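Local coordinates for metallo-beta-lactamase FIM-1 (Pseudomonas aeruginosa, PDB 6V3Q), which probably hydrolyses the amide bond of beta-lactam antibiotics with the help of zinc, yielding substituted beta-amino acids and so conferring drug resistance, at residues Leu49-Ile63 and Lys86-Ile98. Sequence-based numbering, arbitrary orientation.
Sequences LVDTAWDDPQTAQII and KMGGVAALRQQGI
Thr52 meets Lys86 and Gly89 where the loop after strand 46-50 packs against the turn before helix 90-95, on one face of the larger sheet of the metallo-beta-lactamase alpha-beta/beta-alpha fold. Its backbone N donates a hydrogen bond to Lys86 O at 3.0 Å. With chi1 at 71°, OG1 sits between the backbone N and carbonyl carbon, where it accepts a hydrogen bond from Gly89 N. The same hydroxyl donates to Ala53 O (2.8 Å) in the carbonyl plane, on a lone pair. Thr59 OG1 ties the loop to helix 56-63, accepting from Ala53 N and donating to Asp55 O.

The two glycines let the backbones close in. Gly88 CA makes a CH...O contact with Trp54 O at 3.5 Å, while Gly89 CA lies against Asp56 OD1, which also takes a weak hydrogen bond from Ala92 N.

Between helices 56-63 and 90-95, whose axes cross at -46°, Leu49 CD2 touches both methyls of Leu93; CD1 of that leucine also rests on Thr52 CG2, and its CD2 on Ile63 CD1 (3.6 Å).

Toward the zinc site, Lys86 lies beside the metal ligand His81, and its NZ is hydrogen-bonded to Ser205 OG. Asp51 OD1 is held by Thr80 N. The lysine chain, bent at chi2 (-43°), lays its CD 3.2 Å from Asp51 OD2, the oxygen that forms a long salt bridge with NZ at 3.6 Å.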
ATOM      1  N   LEU A  49     -16.912   4.099 -19.657  1.00 53.17           N
ATOM      2  CA  LEU A  49     -16.114   3.895 -18.456  1.00 54.63           C
ATOM      3  C   LEU A  49     -16.226   2.440 -18.020  1.00 58.67           C
ATOM      4  O   LEU A  49     -17.333   1.918 -17.852  1.00 61.68           O
ATOM      5  CB  LEU A  49     -16.565   4.824 -17.331  1.00 54.61           C
ATOM      6  CG  LEU A  49     -15.867   4.623 -15.983  1.00 54.17           C
ATOM      7  CD1 LEU A  49     -14.380   4.928 -16.088  1.00 56.21           C
ATOM      8  CD2 LEU A  49     -16.512   5.465 -14.890  1.00 57.88           C
ATOM      9  N   VAL A  50     -15.085   1.790 -17.847  1.00 55.94           N
ATOM     10  CA  VAL A  50     -15.027   0.455 -17.271  1.00 57.42           C
ATOM     11  C   VAL A  50     -14.490   0.610 -15.856  1.00 55.70           C
ATOM     12  O   VAL A  50     -13.330   0.995 -15.665  1.00 58.55           O
ATOM     13  CB  VAL A  50     -14.156  -0.487 -18.111  1.00 53.11           C
ATOM     14  CG1 VAL A  50     -14.143  -1.881 -17.509  1.00 56.18           C
ATOM     15  CG2 VAL A  50     -14.656  -0.526 -19.546  1.00 46.56           C
ATOM     16  N   ASP A  51     -15.350   0.347 -14.870  1.00 54.59           N
ATOM     17  CA  ASP A  51     -15.014   0.411 -13.450  1.00 61.81           C
ATOM     18  C   ASP A  51     -14.790   1.832 -12.945  1.00 63.29           C
ATOM     19  O   ASP A  51     -14.199   2.671 -13.633  1.00 66.45           O
ATOM     20  CB  ASP A  51     -13.785  -0.447 -13.150  1.00 74.99           C
ATOM     21  CG  ASP A  51     -14.088  -1.926 -13.206  1.00 94.56           C
ATOM     22  OD1 ASP A  51     -15.269  -2.294 -13.049  1.00 99.21           O
ATOM     23  OD2 ASP A  51     -13.146  -2.721 -13.388  1.00102.45           O
ATOM     24  N   THR A  52     -15.260   2.098 -11.729  1.00 62.75           N
ATOM     25  CA  THR A  52     -15.094   3.390 -11.083  1.00 62.34           C
ATOM     26  C   THR A  52     -13.752   3.435 -10.359  1.00 60.74           C
ATOM     27  O   THR A  52     -12.933   2.518 -10.463  1.00 66.04           O
ATOM     28  CB  THR A  52     -16.235   3.646 -10.103  1.00 63.22           C
ATOM     29  OG1 THR A  52     -16.079   2.786  -8.969  1.00 57.83           O
ATOM     30  CG2 THR A  52     -17.569   3.352 -10.749  1.00 66.98           C
ATOM     31  N   ALA A  53     -13.511   4.514  -9.624  1.00 63.76           N
ATOM     32  CA  ALA A  53     -12.394   4.581  -8.699  1.00 60.11           C
ATOM     33  C   ALA A  53     -12.845   4.010  -7.356  1.00 66.59           C
ATOM     34  O   ALA A  53     -13.869   3.330  -7.260  1.00 69.38           O
ATOM     35  CB  ALA A  53     -11.884   6.013  -8.591  1.00 62.51           C
ATOM     36  N   TRP A  54     -12.095   4.297  -6.292  1.00 68.47           N
ATOM     37  CA  TRP A  54     -12.423   3.720  -4.992  1.00 65.99           C
ATOM     38  C   TRP A  54     -13.641   4.386  -4.358  1.00 71.13           C
ATOM     39  O   TRP A  54     -14.415   3.716  -3.664  1.00 71.58           O
ATOM     40  CB  TRP A  54     -11.220   3.815  -4.055  1.00 66.22           C
ATOM     41  CG  TRP A  54     -10.077   2.932  -4.454  1.00 67.23           C
ATOM     42  CD1 TRP A  54      -9.020   3.272  -5.246  1.00 64.13           C
ATOM     43  CD2 TRP A  54      -9.874   1.561  -4.082  1.00 63.12           C
ATOM     44  NE1 TRP A  54      -8.172   2.201  -5.391  1.00 66.89           N
ATOM     45  CE2 TRP A  54      -8.672   1.138  -4.685  1.00 63.24           C
ATOM     46  CE3 TRP A  54     -10.590   0.652  -3.298  1.00 66.26           C
ATOM     47  CZ2 TRP A  54      -8.170  -0.155  -4.529  1.00 65.53           C
ATOM     48  CZ3 TRP A  54     -10.090  -0.633  -3.144  1.00 69.40           C
ATOM     49  CH2 TRP A  54      -8.892  -1.023  -3.755  1.00 68.96           C
ATOM     50  N   ASP A  55     -13.829   5.689  -4.572  1.00 78.16           N
ATOM     51  CA  ASP A  55     -14.917   6.419  -3.933  1.00 83.38           C
ATOM     52  C   ASP A  55     -15.509   7.413  -4.925  1.00 82.27           C
ATOM     53  O   ASP A  55     -15.057   7.528  -6.069  1.00 77.52           O
ATOM     54  CB  ASP A  55     -14.438   7.116  -2.651  1.00 95.18           C
ATOM     55  CG  ASP A  55     -13.273   8.066  -2.893  1.00105.27           C
ATOM     56  OD1 ASP A  55     -12.987   8.395  -4.062  1.00106.39           O
ATOM     57  OD2 ASP A  55     -12.634   8.484  -1.907  1.00110.35           O
ATOM     58  N   ASP A  56     -16.524   8.148  -4.469  1.00 83.93           N
ATOM     59  CA  ASP A  56     -17.181   9.132  -5.328  1.00 83.58           C
ATOM     60  C   ASP A  56     -16.249  10.247  -5.784  1.00 79.54           C
ATOM     61  O   ASP A  56     -16.183  10.501  -6.998  1.00 77.21           O
ATOM     62  CB  ASP A  56     -18.414   9.699  -4.614  1.00 91.84           C
ATOM     63  CG  ASP A  56     -19.559   8.707  -4.542  1.00 98.03           C
ATOM     64  OD1 ASP A  56     -19.710   7.892  -5.477  1.00 98.13           O
ATOM     65  OD2 ASP A  56     -20.321   8.750  -3.552  1.00102.32           O
ATOM     66  N   PRO A  57     -15.515  10.946  -4.906  1.00 78.70           N
ATOM     67  CA  PRO A  57     -14.707  12.080  -5.390  1.00 73.41           C
ATOM     68  C   PRO A  57     -13.608  11.683  -6.360  1.00 74.68           C
ATOM     69  O   PRO A  57     -13.274  12.472  -7.253  1.00 75.91           O
ATOM     70  CB  PRO A  57     -14.131  12.676  -4.098  1.00 69.96           C
ATOM     71  CG  PRO A  57     -14.144  11.557  -3.129  1.00 75.06           C
ATOM     72  CD  PRO A  57     -15.384  10.781  -3.446  1.00 74.91           C
ATOM     73  N   GLN A  58     -13.027  10.489  -6.211  1.00 70.93           N
ATOM     74  CA  GLN A  58     -12.038  10.029  -7.181  1.00 71.19           C
ATOM     75  C   GLN A  58     -12.697   9.661  -8.505  1.00 69.46           C
ATOM     76  O   GLN A  58     -12.135   9.917  -9.576  1.00 69.42           O
ATOM     77  CB  GLN A  58     -11.254   8.844  -6.618  1.00 70.81           C
ATOM     78  CG  GLN A  58      -9.986   9.215  -5.857  1.00 77.40           C
ATOM     79  CD  GLN A  58      -9.217   7.997  -5.368  1.00 80.42           C
ATOM     80  OE1 GLN A  58      -9.808   6.974  -5.024  1.00 78.02           O
ATOM     81  NE2 GLN A  58      -7.892   8.106  -5.333  1.00 85.04           N
ATOM     82  N   THR A  59     -13.890   9.058  -8.452  1.00 69.30           N
ATOM     83  CA  THR A  59     -14.655   8.837  -9.675  1.00 66.44           C
ATOM     84  C   THR A  59     -15.085  10.160 -10.296  1.00 65.83           C
ATOM     85  O   THR A  59     -15.155  10.275 -11.527  1.00 63.49           O
ATOM     86  CB  THR A  59     -15.875   7.955  -9.387  1.00 66.15           C
ATOM     87  OG1 THR A  59     -15.444   6.705  -8.830  1.00 64.21           O
ATOM     88  CG2 THR A  59     -16.658   7.677 -10.663  1.00 61.98           C
ATOM     89  N   ALA A  60     -15.358  11.172  -9.467  1.00 67.72           N
ATOM     90  CA  ALA A  60     -15.693  12.490  -9.994  1.00 68.68           C
ATOM     91  C   ALA A  60     -14.533  13.085 -10.780  1.00 68.37           C
ATOM     92  O   ALA A  60     -14.752  13.827 -11.745  1.00 70.24           O
ATOM     93  CB  ALA A  60     -16.103  13.424  -8.856  1.00 64.38           C
ATOM     94  N   GLN A  61     -13.296  12.773 -10.384  1.00 66.30           N
ATOM     95  CA  GLN A  61     -12.138  13.202 -11.162  1.00 64.60           C
ATOM     96  C   GLN A  61     -12.171  12.605 -12.562  1.00 64.39           C
ATOM     97  O   GLN A  61     -11.874  13.291 -13.546  1.00 67.91           O
ATOM     98  CB  GLN A  61     -10.846  12.803 -10.449  1.00 62.98           C
ATOM     99  CG  GLN A  61     -10.552  13.589  -9.184  1.00 67.37           C
ATOM    100  CD  GLN A  61      -9.343  13.054  -8.446  1.00 70.91           C
ATOM    101  OE1 GLN A  61      -8.276  12.865  -9.030  1.00 69.74           O
ATOM    102  NE2 GLN A  61      -9.508  12.797  -7.155  1.00 74.64           N
ATOM    103  N   ILE A  62     -12.529  11.323 -12.669  1.00 61.75           N
ATOM    104  CA  ILE A  62     -12.564  10.659 -13.969  1.00 60.33           C
ATOM    105  C   ILE A  62     -13.609  11.307 -14.866  1.00 63.52           C
ATOM    106  O   ILE A  62     -13.366  11.548 -16.055  1.00 67.87           O
ATOM    107  CB  ILE A  62     -12.828   9.153 -13.787  1.00 59.40           C
ATOM    108  CG1 ILE A  62     -11.745   8.518 -12.910  1.00 58.93           C
ATOM    109  CG2 ILE A  62     -12.905   8.456 -15.138  1.00 55.34           C
ATOM    110  CD1 ILE A  62     -12.019   7.077 -12.555  1.00 61.25           C
ATOM    111  N   ILE A  63     -14.787  11.600 -14.310  1.00 64.61           N
ATOM    112  CA  ILE A  63     -15.835  12.279 -15.068  1.00 66.68           C
ATOM    113  C   ILE A  63     -15.336  13.627 -15.569  1.00 68.03           C
ATOM    114  O   ILE A  63     -15.496  13.975 -16.746  1.00 73.95           O
ATOM    115  CB  ILE A  63     -17.100  12.438 -14.205  1.00 63.40           C
ATOM    116  CG1 ILE A  63     -17.728  11.078 -13.903  1.00 63.10           C
ATOM    117  CG2 ILE A  63     -18.095  13.376 -14.876  1.00 59.64           C
ATOM    118  CD1 ILE A  63     -18.818  11.140 -12.861  1.00 65.64           C
ATOM    119  N   LYS A  86     -14.392  -1.375  -7.792  1.00 80.02           N
ATOM    120  CA  LYS A  86     -15.062  -1.387  -9.084  1.00 74.92           C
ATOM    121  C   LYS A  86     -16.369  -0.616  -9.097  1.00 73.09           C
ATOM    122  O   LYS A  86     -16.691   0.007 -10.110  1.00 69.70           O
ATOM    123  CB  LYS A  86     -15.341  -2.828  -9.530  1.00 76.76           C
ATOM    124  CG  LYS A  86     -14.108  -3.693  -9.579  1.00 78.48           C
ATOM    125  CD  LYS A  86     -12.956  -2.937 -10.207  1.00 81.91           C
ATOM    126  CE  LYS A  86     -11.726  -3.800 -10.280  1.00 84.53           C
ATOM    127  NZ  LYS A  86     -10.557  -3.079 -10.855  1.00 85.87           N
ATOM    128  N   MET A  87     -17.130  -0.644  -8.003  1.00 74.22           N
ATOM    129  CA  MET A  87     -18.413   0.047  -7.928  1.00 74.19           C
ATOM    130  C   MET A  87     -18.445   1.082  -6.810  1.00 78.19           C
ATOM    131  O   MET A  87     -19.529   1.482  -6.373  1.00 85.62           O
ATOM    132  CB  MET A  87     -19.552  -0.958  -7.751  1.00 74.99           C
ATOM    133  CG  MET A  87     -19.662  -1.972  -8.874  1.00 76.36           C
ATOM    134  SD  MET A  87     -21.134  -3.006  -8.744  1.00 83.71           S
ATOM    135  CE  MET A  87     -22.427  -1.794  -8.996  1.00 84.62           C
ATOM    136  N   GLY A  88     -17.279   1.524  -6.335  1.00 76.18           N
ATOM    137  CA  GLY A  88     -17.244   2.455  -5.219  1.00 75.59           C
ATOM    138  C   GLY A  88     -17.840   3.812  -5.531  1.00 74.31           C
ATOM    139  O   GLY A  88     -18.329   4.498  -4.628  1.00 80.11           O
ATOM    140  N   GLY A  89     -17.812   4.219  -6.799  1.00 69.94           N
ATOM    141  CA  GLY A  89     -18.301   5.531  -7.175  1.00 70.71           C
ATOM    142  C   GLY A  89     -19.471   5.493  -8.135  1.00 73.29           C
ATOM    143  O   GLY A  89     -19.616   6.380  -8.982  1.00 74.47           O
ATOM    144  N   VAL A  90     -20.315   4.466  -8.008  1.00 74.34           N
ATOM    145  CA  VAL A  90     -21.465   4.325  -8.899  1.00 74.64           C
ATOM    146  C   VAL A  90     -22.438   5.481  -8.707  1.00 78.42           C
ATOM    147  O   VAL A  90     -23.003   6.005  -9.675  1.00 79.62           O
ATOM    148  CB  VAL A  90     -22.149   2.963  -8.672  1.00 77.22           C
ATOM    149  CG1 VAL A  90     -23.517   2.929  -9.335  1.00 75.39           C
ATOM    150  CG2 VAL A  90     -21.282   1.848  -9.210  1.00 77.36           C
ATOM    151  N   ALA A  91     -22.640   5.904  -7.456  1.00 80.97           N
ATOM    152  CA  ALA A  91     -23.589   6.977  -7.176  1.00 81.28           C
ATOM    153  C   ALA A  91     -23.200   8.268  -7.887  1.00 81.71           C
ATOM    154  O   ALA A  91     -24.066   8.996  -8.385  1.00 83.42           O
ATOM    155  CB  ALA A  91     -23.693   7.205  -5.668  1.00 79.79           C
ATOM    156  N   ALA A  92     -21.899   8.570  -7.946  1.00 79.71           N
ATOM    157  CA  ALA A  92     -21.454   9.776  -8.636  1.00 80.10           C
ATOM    158  C   ALA A  92     -21.764   9.715 -10.126  1.00 77.75           C
ATOM    159  O   ALA A  92     -22.030  10.750 -10.749  1.00 79.65           O
ATOM    160  CB  ALA A  92     -19.958   9.991  -8.408  1.00 77.45           C
ATOM    161  N   LEU A  93     -21.744   8.517 -10.711  1.00 74.14           N
ATOM    162  CA  LEU A  93     -22.087   8.374 -12.122  1.00 73.60           C
ATOM    163  C   LEU A  93     -23.584   8.557 -12.344  1.00 76.28           C
ATOM    164  O   LEU A  93     -24.004   9.309 -13.231  1.00 77.83           O
ATOM    165  CB  LEU A  93     -21.624   7.009 -12.634  1.00 69.47           C
ATOM    166  CG  LEU A  93     -20.126   6.716 -12.520  1.00 69.19           C
ATOM    167  CD1 LEU A  93     -19.842   5.250 -12.799  1.00 66.94           C
ATOM    168  CD2 LEU A  93     -19.336   7.594 -13.469  1.00 71.67           C
ATOM    169  N   ARG A  94     -24.408   7.886 -11.534  1.00 75.76           N
ATOM    170  CA  ARG A  94     -25.855   7.982 -11.701  1.00 79.18           C
ATOM    171  C   ARG A  94     -26.368   9.383 -11.386  1.00 86.45           C
ATOM    172  O   ARG A  94     -27.406   9.795 -11.917  1.00 88.16           O
ATOM    173  CB  ARG A  94     -26.549   6.939 -10.827  1.00 78.59           C
ATOM    174  CG  ARG A  94     -26.111   5.512 -11.126  1.00 76.06           C
ATOM    175  CD  ARG A  94     -26.904   4.494 -10.320  1.00 81.33           C
ATOM    176  NE  ARG A  94     -28.307   4.443 -10.723  1.00 87.53           N
ATOM    177  CZ  ARG A  94     -29.190   3.572 -10.246  1.00 92.19           C
ATOM    178  NH1 ARG A  94     -28.818   2.673  -9.344  1.00 93.48           N
ATOM    179  NH2 ARG A  94     -30.446   3.599 -10.672  1.00 94.99           N
ATOM    180  N   GLN A  95     -25.662  10.123 -10.527  1.00 91.24           N
ATOM    181  CA  GLN A  95     -25.998  11.526 -10.310  1.00100.17           C
ATOM    182  C   GLN A  95     -25.788  12.343 -11.577  1.00 98.24           C
ATOM    183  O   GLN A  95     -26.587  13.232 -11.893  1.00100.29           O
ATOM    184  CB  GLN A  95     -25.160  12.092  -9.161  1.00109.99           C
ATOM    185  CG  GLN A  95     -24.879  13.586  -9.265  1.00120.45           C
ATOM    186  CD  GLN A  95     -23.990  14.094  -8.148  1.00127.76           C
ATOM    187  OE1 GLN A  95     -23.194  13.345  -7.578  1.00128.48           O
ATOM    188  NE2 GLN A  95     -24.124  15.374  -7.826  1.00132.50           N
ATOM    189  N   GLN A  96     -24.722  12.050 -12.318  1.00 92.70           N
ATOM    190  CA  GLN A  96     -24.385  12.755 -13.546  1.00 91.56           C
ATOM    191  C   GLN A  96     -25.169  12.258 -14.756  1.00 88.87           C
ATOM    192  O   GLN A  96     -24.909  12.719 -15.873  1.00 86.57           O
ATOM    193  CB  GLN A  96     -22.883  12.637 -13.820  1.00 91.90           C
ATOM    194  CG  GLN A  96     -22.013  13.446 -12.871  1.00 97.55           C
ATOM    195  CD  GLN A  96     -22.010  14.925 -13.204  1.00104.09           C
ATOM    196  OE1 GLN A  96     -21.399  15.350 -14.185  1.00103.33           O
ATOM    197  NE2 GLN A  96     -22.692  15.718 -12.387  1.00109.14           N
ATOM    198  N   GLY A  97     -26.106  11.331 -14.567  1.00 88.26           N
ATOM    199  CA  GLY A  97     -26.904  10.838 -15.670  1.00 86.83           C
ATOM    200  C   GLY A  97     -26.233   9.797 -16.535  1.00 83.47           C
ATOM    201  O   GLY A  97     -26.696   9.545 -17.652  1.00 82.99           O
ATOM    202  N   ILE A  98     -25.151   9.184 -16.058  1.00 78.48           N
ATOM    203  CA  ILE A  98     -24.483   8.146 -16.830  1.00 74.08           C
ATOM    204  C   ILE A  98     -25.359   6.901 -16.858  1.00 72.29           C
ATOM    205  O   ILE A  98     -26.006   6.550 -15.862  1.00 73.52           O
ATOM    206  CB  ILE A  98     -23.098   7.836 -16.235  1.00 73.93           C
ATOM    207  CG1 ILE A  98     -22.369   9.126 -15.852  1.00 76.91           C
ATOM    208  CG2 ILE A  98     -22.261   7.038 -17.220  1.00 72.40           C
ATOM    209  CD1 ILE A  98     -22.102  10.037 -17.007  1.00 75.00           C
TER